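Local structure of germination protein (Bacillus megaterium, 6O59) at residues E172-L186 and E200-S212. The protein is the A subunit of a spore germinant receptor, here its N-terminal domain, and probably takes part in sensing the nutrients that trigger germination. Residues are numbered along the deposited sequence; the frame is centred on the assembly and turned at random.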
loop_
_atom_site.group_PDB
_atom_site.type_symbol
_atom_site.label_atom_id
_atom_site.label_comp_id
_atom_site.label_asym_id
_atom_site.label_seq_id
_atom_site.Cartn_x
_atom_site.Cartn_y
_atom_site.Cartn_z
ATOM N N GLU A 172 4.282 0.284 -7.649
ATOM C CA GLU A 172 4.550 1.283 -8.678
ATOM C C GLU A 172 3.458 1.190 -9.727
ATOM O O GLU A 172 3.329 0.161 -10.397
ATOM C CB GLU A 172 5.946 1.023 -9.286
ATOM C CG GLU A 172 6.538 2.200 -10.021
ATOM C CD GLU A 172 7.797 1.880 -10.807
ATOM O OE1 GLU A 172 8.655 1.122 -10.293
ATOM O OE2 GLU A 172 7.925 2.395 -11.942
ATOM N N SER A 173 2.633 2.231 -9.814
ATOM C CA SER A 173 1.549 2.318 -10.786
ATOM C C SER A 173 2.034 2.967 -12.065
ATOM O O SER A 173 2.828 3.906 -12.022
ATOM C CB SER A 173 0.369 3.085 -10.210
ATOM O OG SER A 173 -0.246 2.270 -9.225
ATOM N N MET A 174 1.606 2.436 -13.209
ATOM C CA MET A 174 2.004 2.972 -14.514
ATOM C C MET A 174 0.923 2.685 -15.567
ATOM O O MET A 174 -0.024 1.937 -15.310
ATOM C CB MET A 174 3.411 2.477 -14.960
ATOM C CG MET A 174 3.539 0.980 -15.131
ATOM S SD MET A 174 5.243 0.397 -14.932
ATOM C CE MET A 174 6.021 1.010 -16.500
ATOM N N LYS A 175 1.042 3.353 -16.720
ATOM C CA LYS A 175 0.139 3.243 -17.856
ATOM C C LYS A 175 0.939 2.716 -19.019
ATOM O O LYS A 175 1.782 3.418 -19.571
ATOM C CB LYS A 175 -0.537 4.593 -18.172
ATOM C CG LYS A 175 -1.704 4.881 -17.243
ATOM C CD LYS A 175 -2.341 6.233 -17.494
ATOM C CE LYS A 175 -3.180 6.729 -16.327
ATOM N NZ LYS A 175 -4.519 6.089 -16.237
ATOM N N ILE A 176 0.739 1.440 -19.332
ATOM C CA ILE A 176 1.439 0.774 -20.424
ATOM C C ILE A 176 0.432 0.487 -21.528
ATOM O O ILE A 176 -0.758 0.416 -21.258
ATOM C CB ILE A 176 2.180 -0.505 -19.951
ATOM C CG1 ILE A 176 1.198 -1.583 -19.458
ATOM C CG2 ILE A 176 3.219 -0.167 -18.876
ATOM C CD1 ILE A 176 1.630 -2.969 -19.688
ATOM N N GLY A 177 0.910 0.336 -22.749
ATOM C CA GLY A 177 0.055 0.034 -23.884
ATOM C C GLY A 177 0.620 0.558 -25.181
ATOM O O GLY A 177 1.190 1.659 -25.217
ATOM N N ARG A 178 0.445 -0.240 -26.258
ATOM C CA ARG A 178 0.922 0.111 -27.585
ATOM C C ARG A 178 0.002 1.163 -28.233
ATOM O O ARG A 178 0.460 2.293 -28.454
ATOM C CB ARG A 178 1.078 -1.137 -28.473
ATOM C CG ARG A 178 1.862 -0.838 -29.750
ATOM C CD ARG A 178 2.214 -2.061 -30.570
ATOM N NE ARG A 178 1.033 -2.808 -30.995
ATOM C CZ ARG A 178 0.355 -2.595 -32.119
ATOM N NH1 ARG A 178 0.732 -1.636 -32.963
ATOM N NH2 ARG A 178 -0.703 -3.334 -32.411
ATOM N N VAL A 179 -1.279 0.808 -28.512
ATOM C CA VAL A 179 -2.240 1.711 -29.179
ATOM C C VAL A 179 -2.945 2.617 -28.138
ATOM O O VAL A 179 -2.941 3.846 -28.283
ATOM C CB VAL A 179 -3.259 0.930 -30.061
ATOM C CG1 VAL A 179 -4.208 1.881 -30.775
ATOM C CG2 VAL A 179 -2.539 0.043 -31.075
ATOM N N THR A 180 -3.544 1.994 -27.107
ATOM C CA THR A 180 -4.238 2.666 -26.010
ATOM C C THR A 180 -3.578 2.295 -24.698
ATOM O O THR A 180 -3.019 1.198 -24.604
ATOM C CB THR A 180 -5.714 2.275 -25.997
ATOM O OG1 THR A 180 -5.835 0.866 -25.801
ATOM C CG2 THR A 180 -6.451 2.716 -27.238
ATOM N N LYS A 181 -3.683 3.163 -23.671
ATOM C CA LYS A 181 -3.073 2.888 -22.364
ATOM C C LYS A 181 -3.974 2.044 -21.442
ATOM O O LYS A 181 -5.184 2.248 -21.355
ATOM C CB LYS A 181 -2.648 4.189 -21.644
ATOM C CG LYS A 181 -1.478 4.928 -22.302
ATOM C CD LYS A 181 -0.145 4.149 -22.286
ATOM C CE LYS A 181 0.959 4.813 -23.088
ATOM N NZ LYS A 181 0.954 4.394 -24.527
ATOM N N THR A 182 -3.332 1.124 -20.732
ATOM C CA THR A 182 -3.888 0.218 -19.728
ATOM C C THR A 182 -3.172 0.478 -18.412
ATOM O O THR A 182 -1.938 0.586 -18.384
ATOM C CB THR A 182 -3.754 -1.271 -20.173
ATOM O OG1 THR A 182 -4.399 -1.465 -21.440
ATOM C CG2 THR A 182 -4.333 -2.236 -19.171
ATOM N N ASP A 183 -3.945 0.566 -17.325
ATOM C CA ASP A 183 -3.408 0.768 -15.986
ATOM C C ASP A 183 -2.823 -0.532 -15.475
ATOM O O ASP A 183 -3.407 -1.606 -15.650
ATOM C CB ASP A 183 -4.466 1.330 -15.034
ATOM C CG ASP A 183 -4.800 2.765 -15.353
ATOM O OD1 ASP A 183 -3.995 3.645 -15.011
ATOM O OD2 ASP A 183 -5.854 3.004 -15.975
ATOM N N VAL A 184 -1.636 -0.422 -14.887
ATOM C CA VAL A 184 -0.847 -1.532 -14.390
ATOM C C VAL A 184 -0.194 -1.143 -13.064
ATOM O O VAL A 184 0.254 -0.003 -12.925
ATOM C CB VAL A 184 0.212 -1.890 -15.484
ATOM C CG1 VAL A 184 1.504 -2.450 -14.900
ATOM C CG2 VAL A 184 -0.372 -2.848 -16.509
ATOM N N THR A 185 -0.126 -2.088 -12.101
ATOM C CA THR A 185 0.604 -1.888 -10.853
ATOM C C THR A 185 1.669 -3.005 -10.743
ATOM O O THR A 185 1.364 -4.193 -10.845
ATOM C CB THR A 185 -0.310 -1.752 -9.627
ATOM O OG1 THR A 185 -1.022 -0.519 -9.738
ATOM C CG2 THR A 185 0.480 -1.731 -8.313
ATOM N N LEU A 186 2.916 -2.580 -10.574
ATOM C CA LEU A 186 4.124 -3.385 -10.411
ATOM C C LEU A 186 4.458 -3.530 -8.904
ATOM O O LEU A 186 4.342 -2.561 -8.164
ATOM C CB LEU A 186 5.243 -2.640 -11.155
ATOM C CG LEU A 186 6.582 -3.341 -11.370
ATOM C CD1 LEU A 186 7.179 -2.923 -12.676
ATOM C CD2 LEU A 186 7.572 -3.002 -10.264
ATOM N N GLU A 200 15.269 -3.455 -15.247
ATOM C CA GLU A 200 15.099 -4.092 -16.552
ATOM C C GLU A 200 13.657 -4.483 -16.833
ATOM O O GLU A 200 13.191 -4.274 -17.951
ATOM C CB GLU A 200 16.013 -5.313 -16.708
ATOM C CG GLU A 200 17.440 -4.950 -17.109
ATOM C CD GLU A 200 17.626 -3.942 -18.234
ATOM O OE1 GLU A 200 16.973 -4.094 -19.294
ATOM O OE2 GLU A 200 18.423 -2.995 -18.050
ATOM N N ILE A 201 12.949 -5.042 -15.839
ATOM C CA ILE A 201 11.559 -5.452 -16.025
ATOM C C ILE A 201 10.660 -4.204 -16.234
ATOM O O ILE A 201 9.813 -4.213 -17.133
ATOM C CB ILE A 201 11.097 -6.362 -14.862
ATOM C CG1 ILE A 201 11.770 -7.763 -14.997
ATOM C CG2 ILE A 201 9.554 -6.454 -14.808
ATOM C CD1 ILE A 201 11.616 -8.705 -13.873
ATOM N N ARG A 202 10.899 -3.130 -15.450
ATOM C CA ARG A 202 10.171 -1.861 -15.526
ATOM C C ARG A 202 10.336 -1.235 -16.922
ATOM O O ARG A 202 9.335 -0.839 -17.527
ATOM C CB ARG A 202 10.664 -0.913 -14.423
ATOM C CG ARG A 202 9.950 0.442 -14.355
ATOM C CD ARG A 202 10.740 1.414 -13.504
ATOM N NE ARG A 202 10.805 0.987 -12.103
ATOM C CZ ARG A 202 11.849 1.173 -11.301
ATOM N NH1 ARG A 202 11.815 0.743 -10.047
ATOM N NH2 ARG A 202 12.933 1.798 -11.744
ATOM N N LYS A 203 11.590 -1.181 -17.429
ATOM C CA LYS A 203 11.980 -0.675 -18.749
ATOM C C LYS A 203 11.222 -1.433 -19.855
ATOM O O LYS A 203 10.624 -0.792 -20.710
ATOM C CB LYS A 203 13.507 -0.802 -18.921
ATOM C CG LYS A 203 14.073 -0.526 -20.315
ATOM C CD LYS A 203 15.516 -1.018 -20.418
ATOM C CE LYS A 203 15.957 -1.240 -21.844
ATOM N NZ LYS A 203 17.338 -1.788 -21.914
ATOM N N ARG A 204 11.200 -2.779 -19.803
ATOM C CA ARG A 204 10.509 -3.626 -20.782
ATOM C C ARG A 204 9.010 -3.381 -20.774
ATOM O O ARG A 204 8.402 -3.324 -21.843
ATOM C CB ARG A 204 10.783 -5.124 -20.537
ATOM C CG ARG A 204 12.214 -5.576 -20.812
ATOM C CD ARG A 204 12.670 -5.341 -22.241
ATOM N NE ARG A 204 13.731 -6.267 -22.649
ATOM C CZ ARG A 204 15.019 -6.127 -22.338
ATOM N NH1 ARG A 204 15.420 -5.115 -21.576
ATOM N NH2 ARG A 204 15.911 -7.008 -22.771
ATOM N N LEU A 205 8.418 -3.256 -19.571
ATOM C CA LEU A 205 6.988 -3.034 -19.367
ATOM C C LEU A 205 6.510 -1.771 -20.048
ATOM O O LEU A 205 5.513 -1.804 -20.768
ATOM C CB LEU A 205 6.664 -2.958 -17.874
ATOM C CG LEU A 205 6.239 -4.245 -17.213
ATOM C CD1 LEU A 205 5.727 -3.962 -15.835
ATOM C CD2 LEU A 205 5.139 -4.941 -18.003
ATOM N N LYS A 206 7.247 -0.672 -19.854
ATOM C CA LYS A 206 6.949 0.636 -20.416
ATOM C C LYS A 206 6.713 0.577 -21.947
ATOM O O LYS A 206 5.866 1.323 -22.459
ATOM C CB LYS A 206 8.096 1.613 -20.076
ATOM C CG LYS A 206 7.798 3.100 -20.329
ATOM C CD LYS A 206 6.732 3.693 -19.381
ATOM C CE LYS A 206 5.430 4.003 -20.089
ATOM N NZ LYS A 206 4.357 4.374 -19.131
ATOM N N ASN A 207 7.417 -0.328 -22.654
ATOM C CA ASN A 207 7.316 -0.467 -24.110
ATOM C C ASN A 207 6.713 -1.820 -24.557
ATOM O O ASN A 207 6.736 -2.123 -25.755
ATOM C CB ASN A 207 8.698 -0.279 -24.752
ATOM C CG ASN A 207 9.468 0.913 -24.237
ATOM O OD1 ASN A 207 10.380 0.779 -23.410
ATOM N ND2 ASN A 207 9.118 2.102 -24.714
ATOM N N ILE A 208 6.164 -2.616 -23.620
ATOM C CA ILE A 208 5.581 -3.926 -23.934
ATOM C C ILE A 208 4.217 -3.772 -24.637
ATOM O O ILE A 208 3.483 -2.801 -24.389
ATOM C CB ILE A 208 5.465 -4.834 -22.656
ATOM C CG1 ILE A 208 5.479 -6.341 -23.028
ATOM C CG2 ILE A 208 4.250 -4.488 -21.768
ATOM C CD1 ILE A 208 5.595 -7.346 -21.827
ATOM N N ASP A 209 3.899 -4.737 -25.516
ATOM C CA ASP A 209 2.594 -4.860 -26.156
ATOM C C ASP A 209 1.884 -5.943 -25.354
ATOM O O ASP A 209 1.875 -7.123 -25.718
ATOM C CB ASP A 209 2.695 -5.175 -27.658
ATOM C CG ASP A 209 1.377 -5.180 -28.419
ATOM O OD1 ASP A 209 0.305 -5.038 -27.771
ATOM O OD2 ASP A 209 1.414 -5.326 -29.663
ATOM N N ILE A 210 1.365 -5.527 -24.198
ATOM C CA ILE A 210 0.714 -6.369 -23.208
ATOM C C ILE A 210 -0.444 -7.187 -23.794
ATOM O O ILE A 210 -0.646 -8.323 -23.379
ATOM C CB ILE A 210 0.277 -5.510 -21.984
ATOM C CG1 ILE A 210 -0.085 -6.387 -20.750
ATOM C CG2 ILE A 210 -0.821 -4.497 -22.317
ATOM C CD1 ILE A 210 0.977 -7.366 -20.322
ATOM N N ASP A 211 -1.160 -6.636 -24.765
ATOM C CA ASP A 211 -2.295 -7.302 -25.385
ATOM C C ASP A 211 -1.819 -8.527 -26.167
ATOM O O ASP A 211 -2.318 -9.630 -25.932
ATOM C CB ASP A 211 -3.068 -6.322 -26.264
ATOM C CG ASP A 211 -3.608 -5.137 -25.490
ATOM O OD1 ASP A 211 -2.862 -4.138 -25.338
ATOM O OD2 ASP A 211 -4.778 -5.206 -25.030
ATOM N N SER A 212 -0.797 -8.340 -27.024
ATOM C CA SER A 212 -0.165 -9.379 -27.837
ATOM C C SER A 212 0.478 -10.461 -26.931
ATOM O O SER A 212 0.301 -11.658 -27.183
ATOM C CB SER A 212 0.871 -8.740 -28.759
ATOM O OG SER A 212 1.829 -9.667 -29.242
HETATM O O HOH W 1 3.675 0.023 -23.405
#
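Ile176 and Leu186 meet Leu205 where the beta-hairpin of strands 169-176 and 182-189, at the edge of a five-stranded antiparallel sheet, packs against helix 195-206. The two short axes, of 172-176 and 200-206, approach to 9.2 Å at 38°, so helix and strand run roughly the same way. The tight part is mostly apolar. Ile176 CD1 lies 3.7 Å from Ile208 CG2, the two side chains side by side, while the Ile176 side chain crosses that of Ile210 at about a right angle. With CG1 set between backbone N and carbonyl carbon (chi1 65°), CG2 of Ile176 falls beside the backbone N and rests against the carbonyl oxygen of Leu205. Leu186 CD1 continues this layer toward the Glu172 end, 3.6 Å from Leu205 CD1.

Toward solvent the contact is polar and sparser. In a salt bridge Arg202 directs its NE-H at the syn lone pair of Glu172 OE1 at 2.8 Å, but that oxygen lies 32° out of the guanidinium plane, and the bond from NH1 is weak. Exposed Lys206 reaches past Met174 CE to place NZ 2.8 Å from Lys175 O, above the carbonyl plane. Beyond the strand end, one water accepts from Gly177 N and donates to the carbonyl oxygens of Lys206 and Ile208, tying the start of the hairpin loop to the link that follows helix 195-206. At the hairpin tip, Arg178 makes a salt bridge to Asp209 at the N-cap position of helix 210-215, its NE meeting OD2 at 2.9 Å from above the carboxylate plane.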